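Local coordinates for cephalosporin acylase (PDB 2NLZ), which probably acts as an N-terminal-nucleophile amidohydrolase that cleaves amide bonds and passes the acyl group to water or another acceptor, at residues G69-L75 / V371-N377. The protein carries 1 engineered substitution. Sequence-based numbering, arbitrary orientation.
Sequences GSDAFAL and VSFIQSN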
# COMPACT_ATOMS: atom_id res chain seq x y z
N GLY D 69 22.96 -29.76 -21.46
CA GLY D 69 22.09 -30.30 -22.50
C GLY D 69 20.96 -29.38 -22.94
O GLY D 69 19.93 -29.85 -23.43
N SER D 70 21.17 -28.07 -22.78
CA SER D 70 20.20 -27.06 -23.22
C SER D 70 20.41 -26.70 -24.67
O SER D 70 21.42 -27.07 -25.26
CB SER D 70 20.36 -25.78 -22.39
OG SER D 70 19.90 -25.97 -21.06
N ASP D 71 19.46 -25.99 -25.26
CA ASP D 71 19.82 -25.15 -26.40
C ASP D 71 19.78 -23.67 -26.03
O ASP D 71 19.32 -23.33 -24.94
CB ASP D 71 19.12 -25.50 -27.74
CG ASP D 71 17.67 -25.82 -27.60
OD1 ASP D 71 17.19 -26.63 -28.42
OD2 ASP D 71 17.00 -25.27 -26.70
N ALA D 72 20.29 -22.81 -26.91
CA ALA D 72 20.48 -21.39 -26.61
C ALA D 72 20.09 -20.46 -27.76
O ALA D 72 19.92 -20.91 -28.89
CB ALA D 72 21.93 -21.14 -26.21
N PHE D 73 19.96 -19.17 -27.47
CA PHE D 73 19.70 -18.15 -28.48
C PHE D 73 20.42 -16.86 -28.10
O PHE D 73 20.60 -16.57 -26.90
CB PHE D 73 18.21 -17.85 -28.61
CG PHE D 73 17.43 -18.85 -29.43
CD1 PHE D 73 17.20 -18.63 -30.77
CD2 PHE D 73 16.90 -20.00 -28.84
CE1 PHE D 73 16.46 -19.54 -31.51
CE2 PHE D 73 16.16 -20.92 -29.58
CZ PHE D 73 15.94 -20.69 -30.92
N ALA D 74 20.83 -16.08 -29.10
CA ALA D 74 21.52 -14.81 -28.83
C ALA D 74 21.28 -13.73 -29.86
O ALA D 74 21.20 -14.00 -31.06
CB ALA D 74 23.01 -15.02 -28.64
N LEU D 75 21.12 -12.50 -29.37
CA LEU D 75 21.22 -11.32 -30.19
C LEU D 75 22.44 -10.57 -29.72
O LEU D 75 22.49 -10.09 -28.58
CB LEU D 75 19.96 -10.44 -30.10
CG LEU D 75 18.80 -10.80 -31.04
CD1 LEU D 75 17.60 -9.89 -30.84
CD2 LEU D 75 19.26 -10.75 -32.48
N VAL D 371 25.16 -7.97 -25.60
CA VAL D 371 24.48 -9.24 -25.92
C VAL D 371 23.26 -9.57 -25.08
O VAL D 371 23.24 -9.38 -23.86
CB VAL D 371 25.47 -10.46 -26.04
CG1 VAL D 371 26.77 -10.20 -25.31
CG2 VAL D 371 24.82 -11.79 -25.61
N SER D 372 22.23 -10.04 -25.77
CA SER D 372 21.05 -10.66 -25.19
C SER D 372 21.21 -12.17 -25.35
O SER D 372 21.20 -12.66 -26.47
CB SER D 372 19.82 -10.19 -25.95
OG SER D 372 18.61 -10.60 -25.34
N PHE D 373 21.36 -12.89 -24.24
CA PHE D 373 21.59 -14.33 -24.29
C PHE D 373 20.59 -15.05 -23.43
O PHE D 373 20.31 -14.62 -22.32
CB PHE D 373 22.99 -14.69 -23.77
CG PHE D 373 23.39 -16.12 -24.04
CD1 PHE D 373 24.07 -16.45 -25.20
CD2 PHE D 373 23.08 -17.13 -23.13
CE1 PHE D 373 24.44 -17.77 -25.46
CE2 PHE D 373 23.44 -18.46 -23.38
CZ PHE D 373 24.12 -18.78 -24.54
N ILE D 374 20.11 -16.18 -23.93
CA ILE D 374 19.14 -16.97 -23.20
C ILE D 374 19.30 -18.46 -23.52
O ILE D 374 19.54 -18.83 -24.67
CB ILE D 374 17.73 -16.43 -23.51
CG1 ILE D 374 16.66 -17.06 -22.63
CG2 ILE D 374 17.42 -16.57 -24.98
CD1 ILE D 374 15.41 -16.22 -22.54
N GLN D 375 19.22 -19.32 -22.50
CA GLN D 375 19.25 -20.78 -22.73
C GLN D 375 18.34 -21.54 -21.77
O GLN D 375 18.10 -21.08 -20.66
CB GLN D 375 20.69 -21.36 -22.70
CG GLN D 375 21.36 -21.36 -21.35
CD GLN D 375 22.79 -21.81 -21.39
OE1 GLN D 375 23.49 -21.61 -22.38
NE2 GLN D 375 23.25 -22.40 -20.30
N SER D 376 17.84 -22.70 -22.20
CA SER D 376 16.90 -23.47 -21.40
C SER D 376 16.88 -24.97 -21.72
O SER D 376 17.18 -25.39 -22.83
CB SER D 376 15.50 -22.89 -21.55
OG SER D 376 14.49 -23.71 -20.99
N ASN D 377 16.51 -25.76 -20.71
CA ASN D 377 16.18 -27.17 -20.87
C ASN D 377 14.68 -27.36 -21.08
O ASN D 377 14.15 -28.46 -20.90
CB ASN D 377 16.63 -27.94 -19.64
CG ASN D 377 17.96 -28.63 -19.85
OD1 ASN D 377 18.62 -28.40 -20.85
ND2 ASN D 377 18.35 -29.50 -18.91
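The ring of Phe-373 has the carbonyl oxygen of Phe-73 over one face, 3.8 Å above the ring plane and offset toward the rim; the methyls of Ala-72 and Ala-74 meet it obliquely, and the side-chain amide carbon of Gln-375, on its own strand, sits in plane at the edge. Strands 71-75 and 371-376 run antiparallel side by side in the Ntn-hydrolase fold expected for the gamma-glutamyltranspeptidase family. With CG turned anti to the backbone N (chi1 -169°), the Phe-373 ring leans across to the other strand, bringing CZ to 3.6 Å from CB of Ala-72. Gln-375 lies on that face too, its CB 3.7 Å from CB of Ala-72. Here Ala-55 of helix 47-61 and Trp-126 and Leu-129 of helix 122-133 touch the Phe-373 side chain, while Gln-375 OE1 accepts a hydrogen bond from NE1 of Trp-126 and its NE2 is hydrogen-bonded to OD1 of Asn-66. Cutting Phe-373 back to an alanine is likely to leave a gap between the methyls of Ala-72 and Ala-74 and the side chains of Ala-55, Trp-126 and Leu-129.

The opposite face carries Phe-73 and Ile-374, which meet CB to CG2, while Ile-421 from a loop touches both and His-419 stands edge-to-face with the Phe-73 ring. The backbones of Phe-73 and Ile-374 form a hydrogen-bonded pair: N of Phe-73 reaches O of Ile-374 at 2.9 Å, and N of Ile-374 returns to O of Phe-73 at 3.0 Å. Leu-75 and Ser-372 pair likewise, and the bond from Ser-372 N to Leu-75 O is nearly straight (170° at the hydrogen). Toward Asn-377 the pairing slackens, and the bond from Asp-71 N to Ser-376 O is weak. Beyond it, ND2 of Asn-377 is held by the carbonyl oxygen of Phe-381, and OD1 lies 2.8 Å from Ser-70 OG, whose proton may go instead to the carbonyl oxygen of Gly-67.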